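Local coordinates for MSM0271 protein (Mycobacterium smegmatis, PDB 5SUH) that forms trimers with two fused BMC domains per chain that pair into double rings in the shell of the mycobacterial RMM microcompartment, at residues R80-A85 with G104-H109; L135-L140 with A179-V184; I155-R158 with M164-P167. All blocks are in the same frame, centred on the assembly; numbering follows the deposited sequence.

Tandem BMC domains in one chain invite a comparison of how each is held together, and the three contacts sample both. Contact 1 comes first and belongs to the first four-stranded antiparallel sheet, where helix 78-88 lies on strand 104-110. Contact 2 joins the lead-in of strand 138-145, in the second sheet, to the start of helix 182-192. Contact 3 falls between those two segments in sequence. Contacts 1 and 2, centres 18 Å apart, touch where Val105 packs on Leu180, so the two domains pack against each other there. Contact 3, in the second domain, lies 25 Å from contact 2 and 34 Å from contact 1, centre to centre, beside other subunits of the assembly.

Contact 1. Residues R80-A85 with G104-H109; sequences RVIDLA and GVLEIH
Helix-on-sheet packing, the basic layer of the BMC fold, joins helix 78-88 to strand 104-110 in the first domain. The axes of the two short segments come within 9.4 Å and run nearly parallel, at 19°. Leu106 carries most of the contact, and its two methyl branches divide the work. CD1 meets Ile82 CG1 at 3.8 Å, with Ile82 CB and CD1 also close, and the two side chains cross at about a right angle. CD2 reaches Val81 CG1 at 3.9 Å. With its CG trans to the backbone N (chi1 165°), Leu106 extends both methyls to the helix. One turn further along, Ala85 CB touches Ile108 CD1 at 3.9 Å, the end of a branch whose CG1 sits between backbone N and carbonyl carbon (chi1 61°). Glu107 and His109 point the other way, and His109 ND1 donates to the syn lone pairs of both carboxylate oxygens, 3.1 Å to Glu107 OE1, in the ring plane, and 3.0 Å to Glu107 OE2, tilted from it. The apolar layer continues into the neighbouring elements: Val81 and Ala85 rest on Ile123 of helix 113-127, Ile108 on Ala119, and Ile82 on Leu97 of strand 93-99.

Contact 2. Residues L135-L140 with A179-V184; sequences LRPRVL and ALFAAV
Pro137 lays its CG over the centre of the Phe181 ring, 3.6 Å from the centroid and only 10° off the ring normal. This is a CH-pi contact in which the CG methylene sits over the middle of the face. The pyrrolidine CG is close to all six ring carbons, nearest to Phe181 CE2 at 3.6 Å, while Pro137 CB and CD settle over the side of the ring that bears CD2, CE2 and CZ. A second approach comes from the periphery: Leu135 O lies near the ring plane, 3.3 Å from Phe181 CZ and equally near CE2, where the partly positive C-H rim suits a carbonyl oxygen. Phe181 lies where helix 182-192 sets in, and Pro137 immediately precedes strand 138-145, so the contact joins the chain entering that strand to the helix region of the same BMC domain. The phenylalanine CG is trans to its own carbonyl carbon (chi1 -80°), which directs the ring to the incoming chain. Val35 of strand 32-39, in the first domain's sheet, also packs on Phe181, and Leu135 bonds through its backbone to Arg34 there. Arg136, whose side chain is poorly ordered, is modelled with NH2 in a salt bridge to Glu237.

Contact 3. Residues I155-R158 with M164-P167; sequences ILNR and MILP
Asn157 ND2 donates to Ile165 O at 2.8 Å, the shorter of two bonds by which one side-chain amide reads both polar groups of a single residue. The other runs back: Ile165 N donates to Asn157 OD1 at 3.0 Å. Together they close a two-bond ring between a side-chain amide and a backbone, much as a neighbouring strand would do. The setting is the loop between helix 150-156 and strand 170-177 in the second BMC domain, where Asn157, near the C-terminal end of helix 150-156, ties down the chain that leads to the strand.

The two bonds differ in shape. That from ND2 is almost straight, with an N-H...O angle of 178°, and Ile165 O lies virtually in the amide plane of the asparagine. The return bond is more bent, at 153°, but its donor sits in the plane of the Asn157 carbonyl, on a lone pair. Held at both ends, the amide is fixed in rotation, and the assignment of its oxygen and nitrogen follows from the donor and acceptor it faces. The chi1 of -75° sets CG beside the backbone N of Asn157 and carries the amide across to the loop.

Apolar atoms border the polar pair. Ile165 CG2 lies 3.7 Å from Asn157 OD1, and the isoleucine also packs on Leu171 of strand 170-177, as does Leu156. Neighbouring subunits close in around the loop: Val154 of the third subunit packs on Asn157, and Tyr59 of the fifth subunit rests on Met164. The methionine crosses the asparagine at about a right angle and sends its sulfur end away, so that its first methylene makes the approach, with Met164 CB 3.3 Å from Asn157 OD1.

Contact 1. Residues R80-A85 with G104-H109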
ATOM      1  N   ARG A  80     -23.246  -8.686 -13.495  1.00 61.10           N
ATOM      2  CA  ARG A  80     -24.340  -9.521 -13.998  1.00 60.46           C
ATOM      3  C   ARG A  80     -23.774 -10.763 -14.688  1.00 59.55           C
ATOM      4  O   ARG A  80     -24.349 -11.852 -14.586  1.00 64.80           O
ATOM      5  CB  ARG A  80     -25.257  -8.718 -14.936  1.00 56.14           C
ATOM      6  CG  ARG A  80     -26.263  -9.552 -15.740  1.00 69.72           C
ATOM      7  CD  ARG A  80     -27.140 -10.532 -14.921  1.00 85.40           C
ATOM      8  NE  ARG A  80     -28.187  -9.953 -14.074  1.00 89.38           N
ATOM      9  CZ  ARG A  80     -28.973 -10.687 -13.286  1.00 94.10           C
ATOM     10  NH1 ARG A  80     -29.905 -10.120 -12.535  1.00 82.67           N
ATOM     11  NH2 ARG A  80     -28.827 -12.006 -13.260  1.00104.98           N
ATOM     12  N   VAL A  81     -22.641 -10.589 -15.369  1.00 50.46           N
ATOM     13  CA  VAL A  81     -21.948 -11.668 -16.077  1.00 55.95           C
ATOM     14  C   VAL A  81     -21.454 -12.792 -15.130  1.00 63.63           C
ATOM     15  O   VAL A  81     -21.619 -13.975 -15.431  1.00 72.95           O
ATOM     16  CB  VAL A  81     -20.730 -11.110 -16.875  1.00 60.94           C
ATOM     17  CG1 VAL A  81     -19.880 -12.242 -17.445  1.00 48.10           C
ATOM     18  CG2 VAL A  81     -21.200 -10.158 -17.977  1.00 58.46           C
ATOM     19  N   ILE A  82     -20.871 -12.439 -13.984  1.00 50.64           N
ATOM     20  CA  ILE A  82     -20.343 -13.478 -13.101  1.00 52.18           C
ATOM     21  C   ILE A  82     -21.496 -14.277 -12.476  1.00 53.40           C
ATOM     22  O   ILE A  82     -21.429 -15.507 -12.435  1.00 59.60           O
ATOM     23  CB  ILE A  82     -19.390 -12.901 -11.980  1.00 59.18           C
ATOM     24  CG1 ILE A  82     -18.759 -14.024 -11.161  1.00 59.77           C
ATOM     25  CG2 ILE A  82     -20.105 -11.955 -11.009  1.00 46.11           C
ATOM     26  CD1 ILE A  82     -17.753 -13.521 -10.155  1.00 59.68           C
ATOM     27  N   ASP A  83     -22.582 -13.599 -12.083  1.00 47.29           N
ATOM     28  CA  ASP A  83     -23.754 -14.296 -11.542  1.00 54.90           C
ATOM     29  C   ASP A  83     -24.330 -15.271 -12.563  1.00 61.91           C
ATOM     30  O   ASP A  83     -24.726 -16.380 -12.200  1.00 62.41           O
ATOM     31  CB  ASP A  83     -24.842 -13.300 -11.115  1.00 58.48           C
ATOM     32  CG  ASP A  83     -26.156 -13.985 -10.695  1.00 68.79           C
ATOM     33  OD1 ASP A  83     -26.193 -14.626  -9.627  1.00 60.80           O
ATOM     34  OD2 ASP A  83     -27.155 -13.886 -11.454  1.00 78.06           O
ATOM     35  N   LEU A  84     -24.315 -14.876 -13.839  1.00 58.39           N
ATOM     36  CA  LEU A  84     -24.903 -15.690 -14.886  1.00 59.59           C
ATOM     37  C   LEU A  84     -24.139 -16.993 -14.985  1.00 59.09           C
ATOM     38  O   LEU A  84     -24.726 -18.062 -15.149  1.00 66.26           O
ATOM     39  CB  LEU A  84     -24.899 -14.956 -16.235  1.00 60.04           C
ATOM     40  CG  LEU A  84     -26.055 -13.983 -16.491  1.00 70.85           C
ATOM     41  CD1 LEU A  84     -25.855 -13.156 -17.763  1.00 63.77           C
ATOM     42  CD2 LEU A  84     -27.363 -14.731 -16.546  1.00 72.31           C
ATOM     43  N   ALA A  85     -22.827 -16.891 -14.834  1.00 54.23           N
ATOM     44  CA  ALA A  85     -21.957 -18.040 -14.954  1.00 58.79           C
ATOM     45  C   ALA A  85     -22.047 -18.929 -13.713  1.00 63.79           C
ATOM     46  O   ALA A  85     -22.245 -20.144 -13.821  1.00 64.50           O
ATOM     47  CB  ALA A  85     -20.529 -17.592 -15.181  1.00 45.11           C
ATOM     48  N   GLY A 104     -14.814  -3.867 -17.404  1.00 56.07           N
ATOM     49  CA  GLY A 104     -15.039  -4.920 -16.424  1.00 49.26           C
ATOM     50  C   GLY A 104     -14.448  -6.256 -16.846  1.00 55.49           C
ATOM     51  O   GLY A 104     -14.526  -6.659 -18.022  1.00 57.17           O
ATOM     52  N   VAL A 105     -13.842  -6.948 -15.880  1.00 50.27           N
ATOM     53  CA  VAL A 105     -13.057  -8.151 -16.171  1.00 51.48           C
ATOM     54  C   VAL A 105     -13.459  -9.343 -15.305  1.00 51.74           C
ATOM     55  O   VAL A 105     -13.711  -9.192 -14.097  1.00 55.92           O
ATOM     56  CB  VAL A 105     -11.529  -7.846 -15.990  1.00 57.91           C
ATOM     57  CG1 VAL A 105     -10.676  -9.089 -16.184  1.00 46.48           C
ATOM     58  CG2 VAL A 105     -11.098  -6.744 -16.945  1.00 56.13           C
ATOM     59  N   LEU A 106     -13.511 -10.527 -15.910  1.00 48.59           N
ATOM     60  CA  LEU A 106     -13.797 -11.765 -15.160  1.00 44.21           C
ATOM     61  C   LEU A 106     -12.931 -12.914 -15.666  1.00 48.49           C
ATOM     62  O   LEU A 106     -12.710 -13.056 -16.873  1.00 52.28           O
ATOM     63  CB  LEU A 106     -15.279 -12.153 -15.264  1.00 42.27           C
ATOM     64  CG  LEU A 106     -15.660 -13.578 -14.848  1.00 59.58           C
ATOM     65  CD1 LEU A 106     -15.667 -13.741 -13.319  1.00 60.28           C
ATOM     66  CD2 LEU A 106     -16.989 -14.016 -15.460  1.00 56.04           C
ATOM     67  N   GLU A 107     -12.428 -13.727 -14.745  1.00 50.09           N
ATOM     68  CA  GLU A 107     -11.837 -15.014 -15.115  1.00 46.39           C
ATOM     69  C   GLU A 107     -12.544 -16.106 -14.312  1.00 46.87           C
ATOM     70  O   GLU A 107     -12.699 -15.986 -13.100  1.00 55.48           O
ATOM     71  CB  GLU A 107     -10.323 -15.032 -14.851  1.00 57.55           C
ATOM     72  CG  GLU A 107      -9.600 -16.311 -15.283  1.00 69.16           C
ATOM     73  CD  GLU A 107      -9.528 -17.367 -14.177  1.00 83.35           C
ATOM     74  OE1 GLU A 107     -10.120 -17.173 -13.104  1.00 92.91           O
ATOM     75  OE2 GLU A 107      -8.889 -18.410 -14.384  1.00 90.20           O
ATOM     76  N   ILE A 108     -13.012 -17.153 -14.982  1.00 50.81           N
ATOM     77  CA  ILE A 108     -13.523 -18.324 -14.264  1.00 56.61           C
ATOM     78  C   ILE A 108     -12.771 -19.530 -14.814  1.00 60.72           C
ATOM     79  O   ILE A 108     -12.297 -19.502 -15.960  1.00 59.06           O
ATOM     80  CB  ILE A 108     -15.078 -18.500 -14.397  1.00 45.82           C
ATOM     81  CG1 ILE A 108     -15.511 -18.697 -15.847  1.00 51.76           C
ATOM     82  CG2 ILE A 108     -15.823 -17.308 -13.790  1.00 42.19           C
ATOM     83  CD1 ILE A 108     -16.985 -19.000 -15.998  1.00 54.34           C
ATOM     84  N   HIS A 109     -12.612 -20.568 -13.994  1.00 55.78           N
ATOM     85  CA  HIS A 109     -11.842 -21.743 -14.402  1.00 41.46           C
ATOM     86  C   HIS A 109     -12.391 -23.010 -13.754  1.00 47.82           C
ATOM     87  O   HIS A 109     -13.158 -22.947 -12.786  1.00 49.06           O
ATOM     88  CB  HIS A 109     -10.360 -21.575 -14.068  1.00 43.37           C
ATOM     89  CG  HIS A 109     -10.094 -21.336 -12.618  1.00 52.94           C
ATOM     90  ND1 HIS A 109      -9.821 -20.086 -12.109  1.00 59.85           N
ATOM     91  CD2 HIS A 109     -10.102 -22.183 -11.560  1.00 57.82           C
ATOM     92  CE1 HIS A 109      -9.659 -20.175 -10.801  1.00 69.64           C
ATOM     93  NE2 HIS A 109      -9.820 -21.436 -10.444  1.00 69.29           N
TER

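Contact 2. Residues L135-L140 with A179-V184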
ATOM      1  N   LEU A 135     -14.204  -7.696 -29.847  1.00 51.94           N
ATOM      2  CA  LEU A 135     -13.224  -6.959 -30.659  1.00 55.36           C
ATOM      3  C   LEU A 135     -12.076  -7.860 -31.106  1.00 54.50           C
ATOM      4  O   LEU A 135     -11.560  -8.655 -30.313  1.00 53.98           O
ATOM      5  CB  LEU A 135     -12.687  -5.761 -29.877  1.00 50.84           C
ATOM      6  CG  LEU A 135     -13.682  -4.619 -29.616  1.00 59.41           C
ATOM      7  CD1 LEU A 135     -13.095  -3.582 -28.660  1.00 59.18           C
ATOM      8  CD2 LEU A 135     -13.994  -3.948 -30.932  1.00 51.42           C
ATOM      9  N   ARG A 136     -11.663  -7.739 -32.367  1.00 52.97           N
ATOM     10  CA  ARG A 136     -10.513  -8.513 -32.802  1.00 60.65           C
ATOM     11  C   ARG A 136      -9.252  -7.824 -32.250  1.00 59.34           C
ATOM     12  O   ARG A 136      -9.206  -6.598 -32.143  1.00 63.78           O
ATOM     13  CB  ARG A 136     -10.469  -8.664 -34.324  1.00 64.73           C
ATOM     14  CG  ARG A 136      -9.825  -7.533 -35.051  1.00 75.82           C
ATOM     15  CD  ARG A 136      -9.608  -7.898 -36.505  1.00104.36           C
ATOM     16  NE  ARG A 136      -9.313  -6.695 -37.280  1.00130.35           N
ATOM     17  CZ  ARG A 136      -9.298  -6.629 -38.608  1.00138.22           C
ATOM     18  NH1 ARG A 136      -9.590  -7.699 -39.340  1.00143.43           N
ATOM     19  NH2 ARG A 136      -9.032  -5.475 -39.202  1.00134.97           N
ATOM     20  N   PRO A 137      -8.236  -8.613 -31.889  1.00 49.73           N
ATOM     21  CA  PRO A 137      -7.001  -8.067 -31.299  1.00 55.29           C
ATOM     22  C   PRO A 137      -6.293  -7.068 -32.202  1.00 55.35           C
ATOM     23  O   PRO A 137      -6.195  -7.279 -33.414  1.00 61.98           O
ATOM     24  CB  PRO A 137      -6.125  -9.308 -31.095  1.00 52.22           C
ATOM     25  CG  PRO A 137      -7.141 -10.452 -30.951  1.00 53.69           C
ATOM     26  CD  PRO A 137      -8.259 -10.090 -31.888  1.00 49.48           C
ATOM     27  N   ARG A 138      -5.879  -5.951 -31.614  1.00 51.50           N
ATOM     28  CA  ARG A 138      -5.078  -4.964 -32.325  1.00 61.04           C
ATOM     29  C   ARG A 138      -3.705  -4.875 -31.691  1.00 61.36           C
ATOM     30  O   ARG A 138      -3.584  -4.558 -30.512  1.00 61.13           O
ATOM     31  CB  ARG A 138      -5.720  -3.581 -32.326  1.00 63.28           C
ATOM     32  CG  ARG A 138      -4.780  -2.525 -32.893  1.00 58.48           C
ATOM     33  CD  ARG A 138      -5.525  -1.415 -33.595  1.00 74.21           C
ATOM     34  NE  ARG A 138      -6.391  -0.660 -32.696  1.00 89.80           N
ATOM     35  CZ  ARG A 138      -6.035   0.472 -32.088  1.00 95.95           C
ATOM     36  NH1 ARG A 138      -4.827   0.992 -32.300  1.00 92.55           N
ATOM     37  NH2 ARG A 138      -6.893   1.090 -31.283  1.00 90.21           N
ATOM     38  N   VAL A 139      -2.679  -5.183 -32.478  1.00 56.50           N
ATOM     39  CA  VAL A 139      -1.311  -5.109 -32.012  1.00 49.85           C
ATOM     40  C   VAL A 139      -0.804  -3.664 -31.973  1.00 49.98           C
ATOM     41  O   VAL A 139      -0.888  -2.952 -32.967  1.00 58.61           O
ATOM     42  CB  VAL A 139      -0.447  -5.965 -32.881  1.00 51.72           C
ATOM     43  CG1 VAL A 139       0.991  -5.722 -32.560  1.00 47.15           C
ATOM     44  CG2 VAL A 139      -0.847  -7.433 -32.670  1.00 51.59           C
ATOM     45  N   LEU A 140      -0.315  -3.227 -30.814  1.00 51.98           N
ATOM     46  CA  LEU A 140       0.136  -1.835 -30.631  1.00 53.02           C
ATOM     47  C   LEU A 140       1.653  -1.700 -30.755  1.00 47.61           C
ATOM     48  O   LEU A 140       2.148  -0.702 -31.237  1.00 42.99           O
ATOM     49  CB  LEU A 140      -0.296  -1.286 -29.259  1.00 54.03           C
ATOM     50  CG  LEU A 140      -1.811  -1.145 -29.015  1.00 63.28           C
ATOM     51  CD1 LEU A 140      -2.151  -0.604 -27.630  1.00 43.23           C
ATOM     52  CD2 LEU A 140      -2.426  -0.290 -30.082  1.00 44.94           C
ATOM     53  N   ALA A 179      -6.965  -5.227 -23.576  1.00 46.64           N
ATOM     54  CA  ALA A 179      -5.938  -5.698 -22.670  1.00 41.70           C
ATOM     55  C   ALA A 179      -6.034  -7.181 -22.313  1.00 49.91           C
ATOM     56  O   ALA A 179      -5.007  -7.819 -22.069  1.00 51.41           O
ATOM     57  CB  ALA A 179      -5.970  -4.850 -21.374  1.00 40.38           C
ATOM     58  N   LEU A 180      -7.246  -7.732 -22.263  1.00 43.04           N
ATOM     59  CA  LEU A 180      -7.391  -9.063 -21.694  1.00 47.12           C
ATOM     60  C   LEU A 180      -6.805 -10.134 -22.634  1.00 54.65           C
ATOM     61  O   LEU A 180      -6.481 -11.250 -22.187  1.00 47.82           O
ATOM     62  CB  LEU A 180      -8.849  -9.375 -21.370  1.00 47.74           C
ATOM     63  CG  LEU A 180      -9.088 -10.558 -20.412  1.00 49.53           C
ATOM     64  CD1 LEU A 180      -8.198 -10.434 -19.183  1.00 45.22           C
ATOM     65  CD2 LEU A 180     -10.536 -10.695 -19.985  1.00 48.04           C
ATOM     66  N   PHE A 181      -6.563  -9.767 -23.896  1.00 40.02           N
ATOM     67  CA  PHE A 181      -5.966 -10.716 -24.851  1.00 46.39           C
ATOM     68  C   PHE A 181      -4.537 -11.066 -24.463  1.00 49.67           C
ATOM     69  O   PHE A 181      -3.957 -12.023 -24.985  1.00 54.84           O
ATOM     70  CB  PHE A 181      -5.966 -10.163 -26.270  1.00 43.45           C
ATOM     71  CG  PHE A 181      -7.284 -10.293 -26.976  1.00 52.06           C
ATOM     72  CD1 PHE A 181      -7.917 -11.524 -27.092  1.00 54.10           C
ATOM     73  CD2 PHE A 181      -7.913  -9.171 -27.501  1.00 56.40           C
ATOM     74  CE1 PHE A 181      -9.139 -11.641 -27.760  1.00 45.83           C
ATOM     75  CE2 PHE A 181      -9.133  -9.280 -28.153  1.00 58.54           C
ATOM     76  CZ  PHE A 181      -9.743 -10.522 -28.281  1.00 50.30           C
ATOM     77  N   ALA A 182      -3.969 -10.291 -23.547  1.00 44.48           N
ATOM     78  CA  ALA A 182      -2.629 -10.565 -23.046  1.00 39.60           C
ATOM     79  C   ALA A 182      -2.595 -11.938 -22.371  1.00 52.04           C
ATOM     80  O   ALA A 182      -1.537 -12.593 -22.290  1.00 54.07           O
ATOM     81  CB  ALA A 182      -2.184  -9.477 -22.103  1.00 36.89           C
ATOM     82  N   ALA A 183      -3.753 -12.348 -21.859  1.00 49.01           N
ATOM     83  CA  ALA A 183      -3.896 -13.640 -21.196  1.00 47.57           C
ATOM     84  C   ALA A 183      -3.596 -14.794 -22.146  1.00 47.13           C
ATOM     85  O   ALA A 183      -2.808 -15.684 -21.815  1.00 45.16           O
ATOM     86  CB  ALA A 183      -5.289 -13.789 -20.617  1.00 47.31           C
ATOM     87  N   VAL A 184      -4.225 -14.785 -23.322  1.00 47.92           N
ATOM     88  CA  VAL A 184      -4.051 -15.895 -24.245  1.00 53.65           C
ATOM     89  C   VAL A 184      -2.641 -15.834 -24.861  1.00 51.78           C
ATOM     90  O   VAL A 184      -2.030 -16.884 -25.099  1.00 46.41           O
ATOM     91  CB  VAL A 184      -5.156 -15.940 -25.357  1.00 53.47           C
ATOM     92  CG1 VAL A 184      -5.029 -14.783 -26.356  1.00 57.75           C
ATOM     93  CG2 VAL A 184      -5.087 -17.252 -26.108  1.00 48.46           C
TER

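Contact 3. Residues I155-R158 with M164-P167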
ATOM      1  N   ILE A 155      16.269  -2.193 -12.732  1.00 55.62           N
ATOM      2  CA  ILE A 155      15.100  -1.313 -12.561  1.00 47.08           C
ATOM      3  C   ILE A 155      13.837  -1.943 -13.148  1.00 55.24           C
ATOM      4  O   ILE A 155      12.733  -1.684 -12.682  1.00 56.19           O
ATOM      5  CB  ILE A 155      15.325   0.089 -13.177  1.00 51.75           C
ATOM      6  CG1 ILE A 155      14.276   1.076 -12.662  1.00 47.67           C
ATOM      7  CG2 ILE A 155      15.360   0.044 -14.714  1.00 57.55           C
ATOM      8  CD1 ILE A 155      14.514   2.530 -13.117  1.00 62.73           C
ATOM      9  N   LEU A 156      14.005  -2.809 -14.144  1.00 61.70           N
ATOM     10  CA  LEU A 156      12.881  -3.537 -14.705  1.00 59.83           C
ATOM     11  C   LEU A 156      12.318  -4.469 -13.618  1.00 67.43           C
ATOM     12  O   LEU A 156      11.109  -4.562 -13.450  1.00 72.23           O
ATOM     13  CB  LEU A 156      13.300  -4.336 -15.943  1.00 52.33           C
ATOM     14  CG  LEU A 156      12.216  -4.671 -16.963  1.00 54.08           C
ATOM     15  CD1 LEU A 156      12.840  -5.083 -18.271  1.00 63.16           C
ATOM     16  CD2 LEU A 156      11.327  -5.770 -16.454  1.00 51.11           C
ATOM     17  N   ASN A 157      13.192  -5.125 -12.854  1.00 71.09           N
ATOM     18  CA  ASN A 157      12.742  -6.094 -11.848  1.00 66.68           C
ATOM     19  C   ASN A 157      12.006  -5.511 -10.640  1.00 83.58           C
ATOM     20  O   ASN A 157      11.409  -6.275  -9.887  1.00 96.01           O
ATOM     21  CB  ASN A 157      13.906  -6.954 -11.341  1.00 43.78           C
ATOM     22  CG  ASN A 157      14.322  -8.010 -12.352  1.00 55.19           C
ATOM     23  OD1 ASN A 157      13.469  -8.705 -12.924  1.00 50.92           O
ATOM     24  ND2 ASN A 157      15.635  -8.154 -12.569  1.00 53.53           N
ATOM     25  N   ARG A 158      12.099  -4.206 -10.381  1.00 86.36           N
ATOM     26  CA  ARG A 158      11.372  -3.652  -9.232  1.00 88.60           C
ATOM     27  C   ARG A 158      10.027  -2.993  -9.623  1.00100.83           C
ATOM     28  O   ARG A 158       9.276  -2.538  -8.760  1.00100.73           O
ATOM     29  CB  ARG A 158      12.224  -2.659  -8.466  1.00 85.61           C
ATOM     30  CG  ARG A 158      13.694  -2.931  -8.551  1.00 88.34           C
ATOM     31  CD  ARG A 158      14.441  -2.036  -7.582  1.00100.97           C
ATOM     32  NE  ARG A 158      13.824  -0.724  -7.418  1.00110.34           N
ATOM     33  CZ  ARG A 158      14.218   0.164  -6.509  1.00118.30           C
ATOM     34  NH1 ARG A 158      13.593   1.332  -6.405  1.00123.38           N
ATOM     35  NH2 ARG A 158      15.244  -0.113  -5.707  1.00112.33           N
ATOM     36  N   MET A 164      11.865 -12.984 -12.456  1.00 64.19           N
ATOM     37  CA  MET A 164      12.765 -11.895 -12.737  1.00 62.05           C
ATOM     38  C   MET A 164      13.600 -12.196 -13.949  1.00 60.39           C
ATOM     39  O   MET A 164      13.863 -13.359 -14.268  1.00 66.79           O
ATOM     40  CB  MET A 164      13.647 -11.633 -11.513  1.00 69.32           C
ATOM     41  CG  MET A 164      12.822 -11.310 -10.256  1.00 83.81           C
ATOM     42  SD  MET A 164      13.763 -11.142  -8.724  1.00136.40           S
ATOM     43  CE  MET A 164      14.427 -12.784  -8.519  1.00 61.59           C
ATOM     44  N   ILE A 165      14.026 -11.132 -14.618  1.00 50.41           N
ATOM     45  CA  ILE A 165      14.909 -11.271 -15.757  1.00 47.96           C
ATOM     46  C   ILE A 165      16.327 -10.961 -15.294  1.00 46.49           C
ATOM     47  O   ILE A 165      16.533 -10.080 -14.452  1.00 56.78           O
ATOM     48  CB  ILE A 165      14.484 -10.348 -16.899  1.00 50.63           C
ATOM     49  CG1 ILE A 165      15.276 -10.664 -18.164  1.00 52.20           C
ATOM     50  CG2 ILE A 165      14.581  -8.881 -16.474  1.00 37.50           C
ATOM     51  CD1 ILE A 165      14.721 -10.029 -19.391  1.00 50.71           C
ATOM     52  N   LEU A 166      17.285 -11.746 -15.779  1.00 53.96           N
ATOM     53  CA  LEU A 166      18.707 -11.588 -15.431  1.00 60.34           C
ATOM     54  C   LEU A 166      19.502 -10.879 -16.541  1.00 50.33           C
ATOM     55  O   LEU A 166      19.155 -10.991 -17.728  1.00 48.43           O
ATOM     56  CB  LEU A 166      19.328 -12.952 -15.131  1.00 57.64           C
ATOM     57  CG  LEU A 166      18.715 -13.723 -13.964  1.00 62.15           C
ATOM     58  CD1 LEU A 166      19.395 -15.075 -13.830  1.00 55.67           C
ATOM     59  CD2 LEU A 166      18.796 -12.935 -12.650  1.00 62.01           C
ATOM     60  N   PRO A 167      20.565 -10.148 -16.165  1.00 45.65           N
ATOM     61  CA  PRO A 167      21.344  -9.427 -17.197  1.00 45.80           C
ATOM     62  C   PRO A 167      21.890 -10.400 -18.236  1.00 52.51           C
ATOM     63  O   PRO A 167      22.336 -11.471 -17.830  1.00 59.43           O
ATOM     64  CB  PRO A 167      22.482  -8.764 -16.405  1.00 40.65           C
ATOM     65  CG  PRO A 167      21.986  -8.691 -14.973  1.00 47.84           C
ATOM     66  CD  PRO A 167      21.087  -9.927 -14.804  1.00 49.44           C
TER